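Local coordinates for 2-oxoglutarate (2OG) and Fe(II)-dependent oxygenase superfamily protein (Arabidopsis thaliana, PDB 6KWA), which probably catalyses the irreversible 2-oxoglutarate-dependent oxidation of the plant hormone indole-3-acetic acid to inactive 2-oxoindole-3-acetic acid, using a non-haem iron centre, at residues V48-F52 against R150-Y154; V95-C99 against R109-V113; M214-W218 against L253-S257. All coordinates share one frame. Residue numbers count along the deposited sequence, not the author numbering.

Contact 1 (V48-F52 against R150-Y154); sequences VIDLF and RINKY
Residues 48-51 are alpha-helical, with Phe52 N hydrogen-bonded to Val48 O at 3.1 Å, while residues 150-154 are extended within strand 147-155. The helix lies against one face of the strand: Val48 CA is 6.9 Å from Ile151 CA, and Phe52 CA is 7.5 Å from Lys153 CA. Strand alternation directs Ile151 and Lys153 toward the helix and Asn152 away from it. Ile151 (chi1 p, chi2 t) packs against Val48 and Phe52, four residues apart, its CG2 3.7 Å from Val48 CG2 and its CG1 3.9 Å from Phe52 CE2; Leu51 CD1 lies 4.3 Å from Ile151 CD1. The Phe52 ring (chi1 -85°, chi2 -62°) presents its edge to Ile151 O, CZ 3.3 Å away, and one face to Lys153, whose CB lies 3.7 Å from the ring centroid and 8° off its normal, a CH-pi contact. The nearly extended Lys153 chain carries NZ to a water at 3.1 Å, which donates to Phe52 O at 2.9 Å. On the other face, Asn152 hydrogen-bonds Tyr81 and Ser240; with Tyr154 it binds 2-oxoglutarate in another structure of this enzyme, a ligand absent here. Such helix-on-sheet packing backs the major sheet of the double-stranded beta-helix fold.

Contact 2 (V95-C99 against R109-V113); sequences VNTFC and REIMV
Two consecutive helices, 92-101 and 106-133, form an antiparallel helical hairpin here; their short segments approach to 10.0 Å between axes, with N-to-C directions 147° apart. CA pairs Cys99-Arg109 at 6.0 Å and Val95-Val113 at 6.5 Å set the register. Arg109 (chi1 t, chi2 t, chi3 m) reaches across the hairpin: NH1 donates to Asn96 OD1 at 2.9 Å and weakly to Asn96 O at 3.3 Å, while Cys99 CB lies over one guanidinium face, 3.5 Å from Arg109 NH1. Its NH2 forms a salt bridge with Asp100, so the guanidinium joins two residues of helix 92-101. Next to meet that helix is Met112 (chi1 t, chi2 100°), pointing into the apolar side of the interface: its CG lies 3.9 Å from Val95 CG1 and its CE 3.8 Å from Cys99 SG. Met112 SD makes an oblique Met-aromatic contact with Phe98, 5.2 Å from the ring centroid. Val113, with chi1 at 164°, completes the packing by placing CG2 4.0 Å from Val95 CG1.

Contact 3 (M214-W218 against L253-S257); sequences MATIW and LEPPS
Leu253 and Trp218 have the largest buried areas in this contact, 91 and 85 Å², and Ile217 follows with 46 Å². Residues 214-218 form the last turn of helix 213-218, with Trp218 N hydrogen-bonded to Met214 O at 3.0 Å; residues 253-257 run mostly extended in the loop after strand 237-245. Backbones come closest where Trp218 CA lies 4.4 Å from Pro255 CA. Leu253 points toward the helix, and its t,p rotamer (chi1 176°, chi2 64°) sets CD2 3.5 Å from Met214 CG and 4.0 Å from Trp218 CB, while CD1 sits near the plane of the indole at its edge. Trp218, with chi1 at 177° and chi2 at 85°, offers one face to Pro256: CD of that proline lies 3.8 Å from the centroid of the five-membered ring and 28° off its normal, a CH-pi contact, and 3.4 Å from Trp218 NE1. The indole also stacks on Phe141 and meets Phe174 and Phe259 edge-to-face, so the loop adds aliphatic contacts to an aromatic cluster. Ile217 (chi1 m, chi2 t) rests its CG2 3.7 Å from Leu253 O. Around the helix end, Ile217 O is 3.1 Å from Pro255 CG and Trp218 O is 3.0 Å from Pro255 CB. With no direct hydrogen bonds between these segments, their direct contact is apolar and van der Waals in character, made of aliphatic packing, close carbon-to-carbonyl approaches and a proline-on-indole CH-pi contact.

Contacts 1 and 2 are neighbours, their centres 14 Å apart, and they touch through Leu51 CD1, 3.7 Å from Met112 CE and 4.1 Å from Phe98 CE2. Helix 38-51 thus packs on strand 147-155 and also meets the helical hairpin, making one continuous packing region. Contact 2 falls in sequence between the two segments of contact 1, and strand 147-155 is the next regular element after helix 106-133. Contact 3 comes later in the chain, its centre 32 Å from each of the others and its nearest atoms about 15 and 21 Å from contacts 1 and 2: a separate surface contact joining helix 213-218 to the C-terminal loop, across the chain's centre from contact 1.

Contact 1 (V48-F52 against R150-Y154)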
# COMPACT_ATOMS: atom_id res chain seq x y z
N VAL A 48 8.63 13.55 -2.63
CA VAL A 48 9.31 12.36 -2.12
C VAL A 48 10.79 12.32 -2.50
O VAL A 48 11.65 12.02 -1.68
CB VAL A 48 8.65 11.06 -2.64
CG1 VAL A 48 9.61 9.87 -2.48
CG2 VAL A 48 7.31 10.80 -1.93
N ILE A 49 11.06 12.57 -3.77
CA ILE A 49 12.43 12.66 -4.23
C ILE A 49 13.14 13.74 -3.43
O ILE A 49 14.28 13.56 -2.99
CB ILE A 49 12.48 12.94 -5.73
CG1 ILE A 49 11.90 11.75 -6.49
CG2 ILE A 49 13.90 13.20 -6.17
CD1 ILE A 49 11.74 11.98 -8.00
N ASP A 50 12.46 14.85 -3.19
CA ASP A 50 13.06 15.94 -2.45
C ASP A 50 13.23 15.62 -0.95
O ASP A 50 14.25 15.99 -0.35
CB ASP A 50 12.24 17.21 -2.59
CG ASP A 50 13.04 18.45 -2.22
OD1 ASP A 50 14.09 18.66 -2.88
OD2 ASP A 50 12.69 19.18 -1.27
N LEU A 51 12.24 14.99 -0.32
CA LEU A 51 12.38 14.67 1.10
C LEU A 51 13.59 13.75 1.31
O LEU A 51 14.31 13.89 2.29
CB LEU A 51 11.11 14.03 1.67
CG LEU A 51 9.93 15.00 1.72
CD1 LEU A 51 8.69 14.41 2.37
CD2 LEU A 51 10.34 16.29 2.45
N PHE A 52 13.84 12.84 0.36
CA PHE A 52 14.96 11.91 0.51
C PHE A 52 16.34 12.56 0.34
O PHE A 52 17.36 11.97 0.68
CB PHE A 52 14.84 10.75 -0.47
CG PHE A 52 13.97 9.62 0.02
CD1 PHE A 52 14.32 8.92 1.17
CD2 PHE A 52 12.81 9.27 -0.66
CE1 PHE A 52 13.53 7.87 1.64
CE2 PHE A 52 12.02 8.22 -0.20
CZ PHE A 52 12.38 7.52 0.95
N ARG A 150 4.12 5.35 3.96
CA ARG A 150 5.53 5.03 3.84
C ARG A 150 6.03 5.38 2.45
O ARG A 150 5.44 4.96 1.45
CB ARG A 150 5.80 3.55 4.12
CG ARG A 150 7.27 3.22 4.41
CD ARG A 150 7.44 2.05 5.38
NE ARG A 150 8.84 1.83 5.76
CZ ARG A 150 9.47 2.55 6.69
NH1 ARG A 150 8.85 3.54 7.29
NH2 ARG A 150 10.74 2.31 7.00
N ILE A 151 7.13 6.11 2.37
CA ILE A 151 7.69 6.44 1.06
C ILE A 151 9.04 5.77 0.98
O ILE A 151 9.79 5.69 1.96
CB ILE A 151 7.81 7.94 0.83
CG1 ILE A 151 8.71 8.60 1.88
CG2 ILE A 151 6.43 8.59 0.86
CD1 ILE A 151 8.79 10.12 1.74
N ASN A 152 9.35 5.28 -0.21
CA ASN A 152 10.47 4.40 -0.36
C ASN A 152 11.41 4.90 -1.45
O ASN A 152 10.94 5.45 -2.44
CB ASN A 152 9.95 3.01 -0.73
CG ASN A 152 8.81 2.55 0.19
OD1 ASN A 152 9.03 2.24 1.36
ND2 ASN A 152 7.58 2.53 -0.34
N LYS A 153 12.72 4.72 -1.24
CA LYS A 153 13.75 5.00 -2.25
C LYS A 153 14.58 3.75 -2.48
O LYS A 153 15.26 3.26 -1.56
CB LYS A 153 14.67 6.15 -1.82
CG LYS A 153 15.85 6.42 -2.75
CD LYS A 153 16.49 7.80 -2.49
CE LYS A 153 17.93 7.88 -2.95
NZ LYS A 153 18.36 9.32 -2.96
N TYR A 154 14.51 3.18 -3.68
CA TYR A 154 15.30 1.99 -3.99
C TYR A 154 16.53 2.40 -4.76
O TYR A 154 16.41 3.13 -5.76
CB TYR A 154 14.50 0.94 -4.80
CG TYR A 154 13.31 0.49 -4.05
CD1 TYR A 154 13.41 -0.60 -3.21
CD2 TYR A 154 12.11 1.18 -4.13
CE1 TYR A 154 12.34 -1.00 -2.47
CE2 TYR A 154 11.03 0.80 -3.38
CZ TYR A 154 11.15 -0.29 -2.57
OH TYR A 154 10.04 -0.63 -1.86
O HOH W 1 18.80 9.47 0.09

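Contact 2 (V95-C99 against R109-V113)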
# COMPACT_ATOMS: atom_id res chain seq x y z
N VAL A 95 0.34 13.93 10.16
CA VAL A 95 0.88 14.38 8.90
C VAL A 95 1.72 15.65 9.10
O VAL A 95 2.82 15.77 8.56
CB VAL A 95 -0.25 14.61 7.88
CG1 VAL A 95 0.31 15.01 6.54
CG2 VAL A 95 -1.07 13.33 7.75
N ASN A 96 1.24 16.59 9.92
CA ASN A 96 2.03 17.80 10.18
C ASN A 96 3.29 17.55 11.00
O ASN A 96 4.33 18.17 10.77
CB ASN A 96 1.17 18.86 10.87
CG ASN A 96 0.35 19.64 9.90
OD1 ASN A 96 0.86 20.06 8.86
ND2 ASN A 96 -0.92 19.83 10.22
N THR A 97 3.20 16.64 11.95
CA THR A 97 4.36 16.26 12.73
C THR A 97 5.48 15.76 11.84
O THR A 97 6.64 16.15 12.00
CB THR A 97 3.98 15.19 13.72
OG1 THR A 97 3.02 15.75 14.63
CG2 THR A 97 5.22 14.67 14.48
N PHE A 98 5.12 14.89 10.90
CA PHE A 98 6.03 14.37 9.90
C PHE A 98 6.63 15.53 9.08
O PHE A 98 7.83 15.58 8.84
CB PHE A 98 5.28 13.38 9.02
CG PHE A 98 6.10 12.80 7.91
CD1 PHE A 98 6.91 11.70 8.14
CD2 PHE A 98 6.03 13.32 6.63
CE1 PHE A 98 7.67 11.15 7.11
CE2 PHE A 98 6.79 12.77 5.60
CZ PHE A 98 7.60 11.69 5.84
N CYS A 99 5.79 16.47 8.66
CA CYS A 99 6.28 17.61 7.89
C CYS A 99 7.21 18.52 8.71
O CYS A 99 8.19 19.05 8.19
CB CYS A 99 5.10 18.39 7.32
SG CYS A 99 4.28 17.50 5.98
N ARG A 109 4.06 20.65 2.46
CA ARG A 109 3.19 20.30 3.56
C ARG A 109 1.80 20.14 3.01
O ARG A 109 1.11 19.17 3.35
CB ARG A 109 3.21 21.36 4.66
CG ARG A 109 2.31 21.05 5.84
CD ARG A 109 2.44 22.09 6.93
NE ARG A 109 3.83 22.25 7.34
CZ ARG A 109 4.35 21.69 8.43
NH1 ARG A 109 3.59 20.92 9.20
NH2 ARG A 109 5.62 21.89 8.74
N GLU A 110 1.40 21.04 2.12
CA GLU A 110 0.04 21.03 1.63
C GLU A 110 -0.21 19.86 0.66
O GLU A 110 -1.30 19.27 0.64
CB GLU A 110 -0.27 22.35 0.93
CG GLU A 110 -0.95 23.36 1.84
CD GLU A 110 -1.56 24.52 1.06
OE1 GLU A 110 -1.30 24.61 -0.16
OE2 GLU A 110 -2.29 25.34 1.67
N ILE A 111 0.82 19.52 -0.11
CA ILE A 111 0.77 18.37 -1.00
C ILE A 111 0.55 17.08 -0.21
O ILE A 111 -0.27 16.23 -0.57
CB ILE A 111 2.06 18.27 -1.82
CG1 ILE A 111 2.11 19.46 -2.79
CG2 ILE A 111 2.13 16.92 -2.56
CD1 ILE A 111 3.44 19.63 -3.49
N MET A 112 1.26 16.96 0.90
CA MET A 112 1.21 15.80 1.75
C MET A 112 -0.17 15.66 2.39
O MET A 112 -0.74 14.57 2.47
CB MET A 112 2.28 15.92 2.83
CG MET A 112 2.69 14.63 3.46
SD MET A 112 4.23 14.07 2.74
CE MET A 112 5.17 15.59 2.76
N VAL A 113 -0.70 16.78 2.84
CA VAL A 113 -1.98 16.80 3.53
C VAL A 113 -3.10 16.39 2.59
O VAL A 113 -3.99 15.62 2.97
CB VAL A 113 -2.23 18.21 4.14
CG1 VAL A 113 -3.72 18.43 4.52
CG2 VAL A 113 -1.32 18.41 5.33

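Contact 3 (M214-W218 against L253-S257)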
# COMPACT_ATOMS: atom_id res chain seq x y z
N MET A 214 -3.96 -9.02 7.45
CA MET A 214 -5.16 -8.66 8.19
C MET A 214 -6.42 -8.95 7.41
O MET A 214 -7.48 -9.18 7.99
CB MET A 214 -5.12 -7.20 8.57
CG MET A 214 -5.83 -6.84 9.84
SD MET A 214 -5.13 -7.65 11.29
CE MET A 214 -3.36 -7.53 10.99
N ALA A 215 -6.32 -8.93 6.08
CA ALA A 215 -7.50 -9.15 5.27
C ALA A 215 -7.87 -10.64 5.23
O ALA A 215 -9.05 -11.00 5.24
CB ALA A 215 -7.29 -8.59 3.85
N THR A 216 -6.86 -11.49 5.19
CA THR A 216 -7.07 -12.93 5.23
C THR A 216 -7.69 -13.33 6.57
O THR A 216 -8.64 -14.10 6.61
CB THR A 216 -5.74 -13.70 5.01
OG1 THR A 216 -5.11 -13.23 3.81
CG2 THR A 216 -5.99 -15.21 4.89
N ILE A 217 -7.18 -12.77 7.66
CA ILE A 217 -7.72 -13.05 8.98
C ILE A 217 -9.17 -12.60 9.06
O ILE A 217 -10.06 -13.36 9.43
CB ILE A 217 -6.92 -12.33 10.08
CG1 ILE A 217 -5.49 -12.87 10.15
CG2 ILE A 217 -7.63 -12.42 11.42
CD1 ILE A 217 -4.57 -11.99 10.98
N TRP A 218 -9.42 -11.36 8.64
CA TRP A 218 -10.75 -10.77 8.70
C TRP A 218 -11.80 -11.54 7.88
O TRP A 218 -12.93 -11.70 8.31
CB TRP A 218 -10.66 -9.34 8.22
CG TRP A 218 -11.94 -8.58 8.14
CD1 TRP A 218 -12.56 -7.91 9.15
CD2 TRP A 218 -12.75 -8.39 6.97
NE1 TRP A 218 -13.70 -7.30 8.68
CE2 TRP A 218 -13.84 -7.58 7.35
CE3 TRP A 218 -12.64 -8.80 5.64
CZ2 TRP A 218 -14.83 -7.19 6.45
CZ3 TRP A 218 -13.61 -8.42 4.74
CH2 TRP A 218 -14.70 -7.62 5.15
N LEU A 253 -8.09 -8.49 16.33
CA LEU A 253 -9.08 -8.69 15.26
C LEU A 253 -9.56 -10.11 15.00
O LEU A 253 -8.75 -10.99 14.66
CB LEU A 253 -8.50 -8.18 13.94
CG LEU A 253 -9.40 -8.42 12.74
CD1 LEU A 253 -10.70 -7.62 12.88
CD2 LEU A 253 -8.69 -8.00 11.49
N GLU A 254 -10.86 -10.36 15.15
CA GLU A 254 -11.42 -11.58 14.57
C GLU A 254 -12.56 -11.28 13.55
O GLU A 254 -13.05 -10.14 13.49
CB GLU A 254 -11.87 -12.51 15.72
CG GLU A 254 -11.10 -13.85 15.67
CD GLU A 254 -11.63 -14.96 16.59
OE1 GLU A 254 -12.14 -14.68 17.70
OE2 GLU A 254 -11.54 -16.13 16.14
N PRO A 255 -12.94 -12.27 12.71
CA PRO A 255 -13.85 -11.99 11.59
C PRO A 255 -15.32 -11.69 11.92
O PRO A 255 -15.84 -12.18 12.91
CB PRO A 255 -13.80 -13.28 10.76
CG PRO A 255 -12.56 -13.96 11.13
CD PRO A 255 -12.29 -13.59 12.56
N PRO A 256 -15.98 -10.87 11.09
CA PRO A 256 -17.44 -10.83 11.15
C PRO A 256 -18.01 -12.25 11.05
O PRO A 256 -17.57 -13.05 10.22
CB PRO A 256 -17.81 -9.99 9.92
CG PRO A 256 -16.64 -9.07 9.74
CD PRO A 256 -15.42 -9.82 10.21
N SER A 257 -18.94 -12.56 11.94
CA SER A 257 -19.56 -13.88 12.05
C SER A 257 -19.92 -14.51 10.70
O SER A 257 -19.75 -15.72 10.51
CB SER A 257 -20.80 -13.80 12.93
OG SER A 257 -21.78 -12.98 12.32